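Long-range contacts in endoglucanase (Cryptopygus antarcticus, PDB 5H4U), which hydrolyses internal beta-1,4-glucosidic linkages in carboxymethylcellulose, lichenan and barley beta-glucan, cutting carboxymethylcellulose mainly to cellobiose, cellotriose and cellotetraose: residues 103-109 with 120-125; 76-82 with 212-217; 113-119 with 195-201. One frame throughout, in Å; residues are numbered along the deposited sequence.

Interaction 1: 103-109 with 120-125; sequences CCACYEM and KMIVQV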
loop_
_atom_site.group_PDB
_atom_site.type_symbol
_atom_site.label_atom_id
_atom_site.label_comp_id
_atom_site.label_asym_id
_atom_site.label_seq_id
_atom_site.Cartn_x
_atom_site.Cartn_y
_atom_site.Cartn_z
ATOM N N CYS A 103 6.313 0.311 11.094
ATOM C CA CYS A 103 6.018 1.528 10.357
ATOM C C CYS A 103 7.239 2.028 9.597
ATOM O O CYS A 103 8.304 2.273 10.181
ATOM C CB CYS A 103 5.474 2.604 11.293
ATOM S SG CYS A 103 3.629 2.596 11.371
ATOM N N CYS A 104 7.075 2.128 8.277
ATOM C CA CYS A 104 8.096 2.556 7.329
ATOM C C CYS A 104 9.253 1.579 7.217
ATOM O O CYS A 104 10.311 1.934 6.701
ATOM C CB CYS A 104 8.600 3.963 7.663
ATOM S SG CYS A 104 7.208 5.074 7.809
ATOM N N ALA A 105 9.075 0.350 7.679
ATOM C CA ALA A 105 10.045 -0.680 7.395
ATOM C C ALA A 105 9.797 -1.222 5.998
ATOM O O ALA A 105 8.665 -1.232 5.502
ATOM C CB ALA A 105 9.959 -1.801 8.420
ATOM N N CYS A 106 10.867 -1.648 5.352
ATOM C CA CYS A 106 10.772 -2.239 4.029
ATOM C C CYS A 106 11.037 -3.729 4.063
ATOM O O CYS A 106 11.896 -4.222 4.806
ATOM C CB CYS A 106 11.730 -1.592 3.035
ATOM S SG CYS A 106 11.194 0.041 2.626
ATOM N N TYR A 107 10.317 -4.428 3.219
ATOM C CA TYR A 107 10.469 -5.856 3.094
ATOM C C TYR A 107 10.580 -6.153 1.610
ATOM O O TYR A 107 9.899 -5.518 0.798
ATOM C CB TYR A 107 9.284 -6.575 3.770
ATOM C CG TYR A 107 9.113 -6.163 5.228
ATOM C CD1 TYR A 107 8.505 -4.968 5.563
ATOM C CD2 TYR A 107 9.587 -6.963 6.267
ATOM C CE1 TYR A 107 8.375 -4.586 6.863
ATOM C CE2 TYR A 107 9.452 -6.586 7.577
ATOM C CZ TYR A 107 8.839 -5.395 7.869
ATOM O OH TYR A 107 8.666 -4.995 9.176
ATOM N N GLU A 108 11.514 -7.026 1.247
ATOM C CA GLU A 108 11.541 -7.582 -0.095
ATOM C C GLU A 108 11.050 -9.022 -0.041
ATOM O O GLU A 108 11.479 -9.809 0.811
ATOM C CB GLU A 108 12.911 -7.493 -0.751
ATOM C CG GLU A 108 13.611 -8.796 -0.851
ATOM C CD GLU A 108 14.870 -8.728 -1.686
ATOM O OE1 GLU A 108 15.111 -9.748 -2.363
ATOM O OE2 GLU A 108 15.575 -7.679 -1.711
ATOM N N MET A 109 10.100 -9.338 -0.907
ATOM C CA MET A 109 9.420 -10.617 -0.906
ATOM C C MET A 109 9.580 -11.292 -2.258
ATOM O O MET A 109 9.587 -10.630 -3.309
ATOM C CB MET A 109 7.912 -10.449 -0.515
ATOM C CG MET A 109 7.095 -9.278 -1.163
ATOM S SD MET A 109 5.489 -8.929 -0.301
ATOM C CE MET A 109 4.356 -8.667 -1.612
ATOM N N LYS A 120 9.922 -10.741 -7.605
ATOM C CA LYS A 120 10.416 -10.058 -6.431
ATOM C C LYS A 120 9.739 -8.702 -6.337
ATOM O O LYS A 120 9.789 -7.911 -7.285
ATOM C CB LYS A 120 11.922 -9.854 -6.495
ATOM C CG LYS A 120 12.796 -11.040 -6.250
ATOM C CD LYS A 120 13.989 -10.532 -5.436
ATOM C CE LYS A 120 15.327 -11.166 -5.814
ATOM N NZ LYS A 120 16.370 -10.103 -6.022
ATOM N N MET A 121 9.140 -8.416 -5.191
ATOM C CA MET A 121 8.584 -7.093 -4.974
ATOM C C MET A 121 9.092 -6.538 -3.655
ATOM O O MET A 121 9.143 -7.248 -2.645
ATOM C CB MET A 121 7.071 -7.113 -4.970
ATOM C CG MET A 121 6.484 -5.738 -4.844
ATOM S SD MET A 121 4.695 -5.771 -4.677
ATOM C CE MET A 121 4.332 -4.015 -4.855
ATOM N N ILE A 122 9.418 -5.255 -3.651
ATOM C CA ILE A 122 9.913 -4.578 -2.466
ATOM C C ILE A 122 8.873 -3.541 -2.080
ATOM O O ILE A 122 8.484 -2.693 -2.902
ATOM C CB ILE A 122 11.287 -3.947 -2.719
ATOM C CG1 ILE A 122 12.233 -5.007 -3.274
ATOM C CG2 ILE A 122 11.855 -3.386 -1.443
ATOM C CD1 ILE A 122 13.599 -4.499 -3.600
ATOM N N VAL A 123 8.369 -3.649 -0.853
ATOM C CA VAL A 123 7.335 -2.740 -0.376
ATOM C C VAL A 123 7.850 -2.012 0.851
ATOM O O VAL A 123 8.668 -2.531 1.624
ATOM C CB VAL A 123 5.993 -3.460 -0.077
ATOM C CG1 VAL A 123 5.463 -4.105 -1.334
ATOM C CG2 VAL A 123 6.161 -4.492 1.006
ATOM N N GLN A 124 7.373 -0.785 1.015
ATOM C CA GLN A 124 7.466 -0.081 2.275
ATOM C C GLN A 124 6.114 -0.134 2.973
ATOM O O GLN A 124 5.071 0.130 2.357
ATOM C CB GLN A 124 7.898 1.365 2.093
ATOM C CG GLN A 124 8.157 2.030 3.445
ATOM C CD GLN A 124 8.513 3.482 3.334
ATOM O OE1 GLN A 124 8.204 4.131 2.341
ATOM N NE2 GLN A 124 9.143 4.016 4.374
ATOM N N VAL A 125 6.145 -0.484 4.254
ATOM C CA VAL A 125 4.936 -0.606 5.047
ATOM C C VAL A 125 4.545 0.795 5.506
ATOM O O VAL A 125 5.354 1.515 6.107
ATOM C CB VAL A 125 5.167 -1.551 6.231
ATOM C CG1 VAL A 125 3.976 -1.541 7.189
ATOM C CG2 VAL A 125 5.501 -2.949 5.739
#
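The Tyr107 ring meets Val125 obliquely, its CE1 3.5 Å from Val125 CG2. Phe137 meets the same ring edge-to-face. With chi1 at -55°, Tyr107 CG sits beside its backbone N, which brings the ring alongside Val125, past the facing residue Val123. The other flat group, the Gln124 amide, runs out on a fully extended chain to the loop at Cys104. There Gln124 NE2 gives Cys104 O a weak but straight bond, 3.3 Å long with 167° at the hydrogen. The amide has further partners: OE1 probably bonds to Ser217 OG, and NE2 also bonds to Cys219 O.

The backbones form a regular antiparallel ladder, with strand axes 4.7 Å apart at an angle of 167°. Tyr107 and Val123 make a hydrogen-bonded pair, with Tyr107 N 3.0 Å from Val123 O, and Met109 and Met121 make the next. Just before strand 106-111 begins, Ala105 O already accepts from Val125 N at 2.9 Å, and Cys104 N reaches Val125 O at 2.8 Å. Tyr107, Val123, Met109 and Met121 share one face, where Met109 CE lies 4.2 Å from Met121 SD. Cys106, Glu108, Ile122 and Gln124 take the opposite face; there Cys106 SG packs on Gln124 CB, while Glu108 OE1 and Lys120 NZ form only a long salt bridge.

Three disulfides leave 103-109: Cys103 to Cys35, Cys104 to Cys219 and Cys106 to Cys209. The face bearing Tyr107 and Met109 packs on strand 135-140 through Phe137 and Leu139, consistent with the interior of the GH45 double-psi beta-barrel. Strand 201-207 bonds to 106-111, and strand 85-94 pairs with 120-128.

Interaction 2: 76-82 with 212-217; sequences DQQPFTQ and ILTQKS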
loop_
_atom_site.group_PDB
_atom_site.type_symbol
_atom_site.label_atom_id
_atom_site.label_comp_id
_atom_site.label_asym_id
_atom_site.label_seq_id
_atom_site.Cartn_x
_atom_site.Cartn_y
_atom_site.Cartn_z
ATOM N N ASP A 76 1.439 9.249 -5.413
ATOM C CA ASP A 76 2.828 8.853 -5.367
ATOM C C ASP A 76 3.030 7.474 -4.764
ATOM O O ASP A 76 4.081 6.851 -4.970
ATOM C CB ASP A 76 3.489 9.852 -4.416
ATOM C CG ASP A 76 4.778 10.340 -4.893
ATOM O OD1 ASP A 76 5.242 9.769 -5.884
ATOM O OD2 ASP A 76 5.318 11.291 -4.280
ATOM N N GLN A 77 2.046 6.974 -4.034
ATOM C CA GLN A 77 2.211 5.733 -3.310
ATOM C C GLN A 77 1.556 4.548 -4.005
ATOM O O GLN A 77 1.104 3.607 -3.350
ATOM C CB GLN A 77 1.739 5.959 -1.873
ATOM C CG GLN A 77 2.902 6.596 -1.076
ATOM C CD GLN A 77 2.496 7.244 0.231
ATOM O OE1 GLN A 77 1.571 6.800 0.904
ATOM N NE2 GLN A 77 3.200 8.313 0.600
ATOM N N GLN A 78 1.530 4.566 -5.319
ATOM C CA GLN A 78 1.097 3.497 -6.196
ATOM C C GLN A 78 2.234 2.522 -6.476
ATOM O O GLN A 78 3.409 2.899 -6.433
ATOM C CB GLN A 78 0.626 4.050 -7.518
ATOM C CG GLN A 78 -0.711 4.652 -7.502
ATOM C CD GLN A 78 -1.061 5.081 -8.889
ATOM O OE1 GLN A 78 -0.505 6.028 -9.420
ATOM N NE2 GLN A 78 -1.936 4.339 -9.510
ATOM N N PRO A 79 1.883 1.283 -6.815
ATOM C CA PRO A 79 2.909 0.297 -7.149
ATOM C C PRO A 79 3.523 0.596 -8.500
ATOM O O PRO A 79 2.880 1.147 -9.400
ATOM C CB PRO A 79 2.140 -1.030 -7.179
ATOM C CG PRO A 79 0.730 -0.655 -7.482
ATOM C CD PRO A 79 0.521 0.717 -6.872
ATOM N N PHE A 80 4.785 0.205 -8.638
ATOM C CA PHE A 80 5.520 0.439 -9.865
ATOM C C PHE A 80 6.597 -0.621 -10.003
ATOM O O PHE A 80 6.636 -1.601 -9.256
ATOM C CB PHE A 80 6.092 1.855 -9.882
ATOM C CG PHE A 80 7.030 2.151 -8.754
ATOM C CD1 PHE A 80 6.546 2.544 -7.517
ATOM C CD2 PHE A 80 8.396 2.123 -8.951
ATOM C CE1 PHE A 80 7.401 2.850 -6.479
ATOM C CE2 PHE A 80 9.261 2.440 -7.921
ATOM C CZ PHE A 80 8.762 2.804 -6.685
ATOM N N THR A 81 7.468 -0.415 -10.979
ATOM C CA THR A 81 8.584 -1.295 -11.265
ATOM C C THR A 81 9.853 -0.486 -11.455
ATOM O O THR A 81 9.816 0.653 -11.928
ATOM C CB THR A 81 8.378 -2.056 -12.553
ATOM O OG1 THR A 81 8.282 -1.092 -13.612
ATOM C CG2 THR A 81 7.118 -2.870 -12.498
ATOM N N GLN A 82 10.976 -1.116 -11.132
ATOM C CA GLN A 82 12.292 -0.655 -11.548
ATOM C C GLN A 82 13.019 -1.874 -12.105
ATOM O O GLN A 82 13.249 -2.852 -11.382
ATOM C CB GLN A 82 13.048 -0.008 -10.385
ATOM C CG GLN A 82 14.428 0.456 -10.756
ATOM C CD GLN A 82 14.834 1.729 -10.050
ATOM O OE1 GLN A 82 14.606 2.830 -10.566
ATOM N NE2 GLN A 82 15.474 1.594 -8.874
ATOM N N ILE A 212 14.326 4.694 -3.736
ATOM C CA ILE A 212 13.259 4.859 -4.709
ATOM C C ILE A 212 11.885 4.754 -4.060
ATOM O O ILE A 212 10.903 5.244 -4.623
ATOM C CB ILE A 212 13.416 3.905 -5.911
ATOM C CG1 ILE A 212 12.579 4.457 -7.068
ATOM C CG2 ILE A 212 13.136 2.453 -5.554
ATOM C CD1 ILE A 212 12.773 3.796 -8.364
ATOM N N LEU A 213 11.790 4.156 -2.877
ATOM C CA LEU A 213 10.558 4.183 -2.098
ATOM C C LEU A 213 10.543 5.360 -1.115
ATOM O O LEU A 213 9.580 6.132 -1.074
ATOM C CB LEU A 213 10.395 2.845 -1.358
ATOM C CG LEU A 213 9.928 1.653 -2.204
ATOM C CD1 LEU A 213 9.998 0.336 -1.431
ATOM C CD2 LEU A 213 8.515 1.876 -2.750
ATOM N N THR A 214 11.615 5.530 -0.339
ATOM C CA THR A 214 11.627 6.559 0.700
ATOM C C THR A 214 11.654 7.972 0.143
ATOM O O THR A 214 11.277 8.907 0.851
ATOM C CB THR A 214 12.819 6.390 1.646
ATOM O OG1 THR A 214 14.019 6.818 0.994
ATOM C CG2 THR A 214 12.965 4.959 2.059
ATOM N N GLN A 215 12.094 8.167 -1.088
ATOM C CA GLN A 215 11.976 9.498 -1.662
ATOM C C GLN A 215 10.529 9.821 -2.008
ATOM O O GLN A 215 10.170 10.997 -2.108
ATOM C CB GLN A 215 12.917 9.616 -2.869
ATOM C CG GLN A 215 12.508 10.560 -3.973
ATOM C CD GLN A 215 12.205 9.803 -5.268
ATOM O OE1 GLN A 215 13.061 9.057 -5.779
ATOM N NE2 GLN A 215 10.981 9.979 -5.802
ATOM N N LYS A 216 9.681 8.799 -2.142
ATOM C CA LYS A 216 8.252 9.003 -2.325
ATOM C C LYS A 216 7.539 9.181 -0.989
ATOM O O LYS A 216 6.794 10.150 -0.801
ATOM C CB LYS A 216 7.666 7.819 -3.085
ATOM C CG LYS A 216 7.865 7.880 -4.574
ATOM C CD LYS A 216 7.818 6.506 -5.187
ATOM C CE LYS A 216 8.249 6.582 -6.617
ATOM N NZ LYS A 216 9.723 6.759 -6.668
ATOM N N SER A 217 7.785 8.279 -0.031
ATOM C CA SER A 217 7.010 8.296 1.209
ATOM C C SER A 217 7.500 9.348 2.187
ATOM O O SER A 217 6.705 9.872 2.977
ATOM C CB SER A 217 7.073 6.933 1.885
ATOM O OG SER A 217 8.377 6.694 2.387
HETATM O O HOH W 1 4.039 10.496 -1.341
HETATM O O HOH W 2 7.070 12.445 -2.468
#
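Phe80 holds CG between its backbone N and carbonyl carbon (chi1 60°), which sends the ring toward the helix, where Lys216 folds its otherwise extended chain at the last torsion (chi4 75°). That final bend turns Lys216 NZ back along the helix to Ile212 O, 2.8 Å away and in the carbonyl plane. The ammonium is thus held by a backbone carbonyl one turn earlier, while the methylene part of the side chain remains for packing. Its CE lies 3.8 Å from Phe80 CZ, in an oblique approach to the ring.

Three residues of the helix touch the end of that ring. Ile212 CD1 comes in at the edge, near the ring plane, 3.8 Å from Phe80 CE2, and Leu213 CD2 arrives obliquely at 4.0 Å from Phe80 CE1. Gln82 extends the contact, its amide lying against Ile212 CD1. At the other end of 76-82, Asp76 OD1 touches Lys216 CG at 3.5 Å, but the charges do not pair directly: Asp76 OD1 and Lys216 NZ stand 5.5 Å apart, so any attraction is probably modest. Asp76 OD2 makes a long, weak ion pair with Arg48.

Polar linkage is carried by water. Water 1 bonds to Lys216 O at 2.8 Å and makes weak bonds to Asp76 OD2 and Gln77 NE2, bridging the helix end to the loop. Gln77 NE2 also bonds to Arg48 O, and Arg48 forms a backbone hydrogen bond with Ser217.

A short helix packs here, through Ile212, Leu213 and the methylenes of Lys216, on the short strand 80-82. Disulfides from Cys209 to Cys106 and from Cys219 to Cys104 link both flanks of helix 211-217 to strand 106-111 and the loop before it, in the disulfide-rich double-psi beta-barrel expected of family 45 glycosidases.

Interaction 3: 113-119 with 195-201; sequences NTAISGQ and KNADNPS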
loop_
_atom_site.group_PDB
_atom_site.type_symbol
_atom_site.label_atom_id
_atom_site.label_comp_id
_atom_site.label_asym_id
_atom_site.label_seq_id
_atom_site.Cartn_x
_atom_site.Cartn_y
_atom_site.Cartn_z
ATOM N N ASN A 113 3.698 -18.546 -5.198
ATOM C CA ASN A 113 2.689 -19.463 -5.716
ATOM C C ASN A 113 1.755 -18.987 -6.825
ATOM O O ASN A 113 0.815 -19.734 -7.133
ATOM C CB ASN A 113 1.785 -19.985 -4.599
ATOM C CG ASN A 113 0.770 -18.974 -4.157
ATOM O OD1 ASN A 113 1.016 -17.778 -4.159
ATOM N ND2 ASN A 113 -0.408 -19.443 -3.847
ATOM N N THR A 114 1.892 -17.825 -7.439
ATOM C CA THR A 114 0.914 -17.705 -8.525
ATOM C C THR A 114 1.591 -17.678 -9.883
ATOM O O THR A 114 2.671 -18.235 -10.072
ATOM C CB THR A 114 0.049 -16.454 -8.413
ATOM O OG1 THR A 114 0.877 -15.291 -8.539
ATOM C CG2 THR A 114 -0.753 -16.443 -7.092
ATOM N N ALA A 115 0.941 -17.061 -10.851
ATOM C CA ALA A 115 1.631 -16.816 -12.103
ATOM C C ALA A 115 2.833 -15.894 -11.909
ATOM O O ALA A 115 3.680 -15.819 -12.801
ATOM C CB ALA A 115 0.661 -16.245 -13.132
ATOM N N ILE A 116 2.911 -15.167 -10.792
ATOM C CA ILE A 116 4.054 -14.299 -10.504
ATOM C C ILE A 116 5.039 -14.968 -9.538
ATOM O O ILE A 116 5.867 -14.287 -8.927
ATOM C CB ILE A 116 3.614 -12.922 -9.984
ATOM C CG1 ILE A 116 2.950 -13.031 -8.619
ATOM C CG2 ILE A 116 2.658 -12.298 -10.948
ATOM C CD1 ILE A 116 2.544 -11.707 -8.024
ATOM N N SER A 117 4.934 -16.288 -9.367
ATOM C CA SER A 117 5.878 -17.057 -8.556
ATOM C C SER A 117 7.309 -16.848 -9.031
ATOM O O SER A 117 7.590 -16.916 -10.230
ATOM C CB SER A 117 5.528 -18.539 -8.613
ATOM O OG SER A 117 6.307 -19.278 -7.693
ATOM N N GLY A 118 8.207 -16.572 -8.091
ATOM C CA GLY A 118 9.578 -16.282 -8.412
ATOM C C GLY A 118 9.888 -14.812 -8.547
ATOM O O GLY A 118 11.063 -14.428 -8.464
ATOM N N GLN A 119 8.870 -13.982 -8.768
ATOM C CA GLN A 119 9.066 -12.554 -8.921
ATOM C C GLN A 119 9.270 -11.891 -7.565
ATOM O O GLN A 119 8.887 -12.411 -6.512
ATOM C CB GLN A 119 7.883 -11.904 -9.657
ATOM C CG GLN A 119 7.605 -12.460 -11.042
ATOM C CD GLN A 119 6.455 -11.743 -11.756
ATOM O OE1 GLN A 119 6.201 -10.562 -11.516
ATOM N NE2 GLN A 119 5.760 -12.458 -12.644
ATOM N N LYS A 195 0.177 -9.469 -12.955
ATOM C CA LYS A 195 -0.515 -10.559 -13.655
ATOM C C LYS A 195 -1.862 -10.892 -13.050
ATOM O O LYS A 195 -2.348 -12.010 -13.212
ATOM C CB LYS A 195 0.340 -11.820 -13.715
ATOM C CG LYS A 195 1.377 -11.755 -14.790
ATOM C CD LYS A 195 2.278 -12.970 -14.805
ATOM C CE LYS A 195 3.555 -12.661 -15.532
ATOM N NZ LYS A 195 4.461 -13.799 -15.481
ATOM N N ASN A 196 -2.483 -9.925 -12.377
ATOM C CA ASN A 196 -3.735 -10.125 -11.650
ATOM C C ASN A 196 -3.699 -11.373 -10.768
ATOM O O ASN A 196 -4.726 -12.002 -10.508
ATOM C CB ASN A 196 -4.894 -10.167 -12.639
ATOM C CG ASN A 196 -6.238 -10.042 -11.972
ATOM O OD1 ASN A 196 -6.360 -9.479 -10.870
ATOM N ND2 ASN A 196 -7.267 -10.527 -12.651
ATOM N N ALA A 197 -2.525 -11.669 -10.221
ATOM C CA ALA A 197 -2.365 -12.745 -9.257
ATOM C C ALA A 197 -3.347 -12.567 -8.121
ATOM O O ALA A 197 -3.597 -11.446 -7.672
ATOM C CB ALA A 197 -0.944 -12.753 -8.701
ATOM N N ASP A 198 -3.923 -13.673 -7.676
ATOM C CA ASP A 198 -4.938 -13.664 -6.624
ATOM C C ASP A 198 -4.300 -14.119 -5.316
ATOM O O ASP A 198 -4.038 -15.311 -5.131
ATOM C CB ASP A 198 -6.099 -14.566 -7.031
ATOM C CG ASP A 198 -7.330 -14.334 -6.219
ATOM O OD1 ASP A 198 -7.415 -13.299 -5.510
ATOM O OD2 ASP A 198 -8.235 -15.187 -6.310
ATOM N N ASN A 199 -4.065 -13.180 -4.402
ATOM C CA ASN A 199 -3.473 -13.473 -3.099
ATOM C C ASN A 199 -2.217 -14.319 -3.239
ATOM O O ASN A 199 -2.184 -15.463 -2.770
ATOM C CB ASN A 199 -4.452 -14.182 -2.172
ATOM C CG ASN A 199 -5.677 -13.401 -1.880
ATOM O OD1 ASN A 199 -5.728 -12.197 -2.086
ATOM N ND2 ASN A 199 -6.681 -14.079 -1.329
ATOM N N PRO A 200 -1.180 -13.820 -3.899
ATOM C CA PRO A 200 0.036 -14.627 -4.011
ATOM C C PRO A 200 0.655 -14.722 -2.641
ATOM O O PRO A 200 0.682 -13.763 -1.877
ATOM C CB PRO A 200 0.899 -13.838 -4.995
ATOM C CG PRO A 200 0.430 -12.436 -4.856
ATOM C CD PRO A 200 -1.047 -12.551 -4.630
ATOM N N SER A 201 1.090 -15.932 -2.299
ATOM C CA SER A 201 1.895 -16.167 -1.120
ATOM C C SER A 201 3.358 -15.822 -1.398
ATOM O O SER A 201 3.789 -15.739 -2.554
ATOM C CB SER A 201 1.761 -17.619 -0.709
ATOM O OG SER A 201 0.403 -17.886 -0.467
#
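Thr114 and Ile116 belong to the loop of the beta hairpin formed by strands 106-111 and 120-128 of the GH45 barrel, and they pack on Ala197 and Pro200 in the segment leading into strand 201-207. The hairpin loop is built from two overlapping beta turns, type I from Thr114 to Ser117 and type II from Ile116 to Gln119. An ST turn accompanies the first: Thr114 OG1 accepts from Ile116 N at 3.0 Å, with a nearly straight 170° at the hydrogen.

With CG1 between the backbone N and the carbonyl carbon (chi1 67°), Ile116 directs its two branches to different partners. Its CD1 lies 3.7 Å from Ala197 CB and 3.9 Å from Pro200 CG, while CG2 rests on Lys195 CB at 3.6 Å. The Lys195 chain continues past Ile116 in the opposite sense, fully extended, and its NZ gives a weak bond to Ala115 O at 3.4 Å. The methyl CG2 of Thr114 packs 3.7 Å from Pro200 CA. Phe111 and Phe194 also touch both Ile116 and Pro200, enlarging this apolar cluster.

Asp198 turns elsewhere, to a salt bridge with Arg26. The side chain of Asn199 lies about 8 Å from that of Asp138, the inferred proton donor, so 195-201 runs near the catalytic region. Ser201 also shares a backbone hydrogen bond with Thr112, next to the pairing of strands 106-111 and 201-207. Beside it, Ser201 N donates to Asn113 OD1 at 2.6 Å, approaching from 39° above the plane of the amide carbonyl.

Along the chain the segments run 76-82, 103-109, 113-119, 120-125, 195-201 and 212-217. Interaction 2 therefore spans the other two, while 1 and 3 alternate: the loop of interaction 3 joins the two strands of interaction 1. Their centres lie 17 Å apart, interaction 1 between the hairpin strands and interaction 3 at its loop. Interactions 1 and 2, 11 Å apart, touch directly, joined by the Gln124-Ser217 pair and by Leu213 CD1 packing on the backbone of 122-124. Interactions 2 and 3, at 20 Å, do not meet. Interactions 2 and 3 bring segments distant in sequence to the curled mixed sheet that interaction 1 helps form.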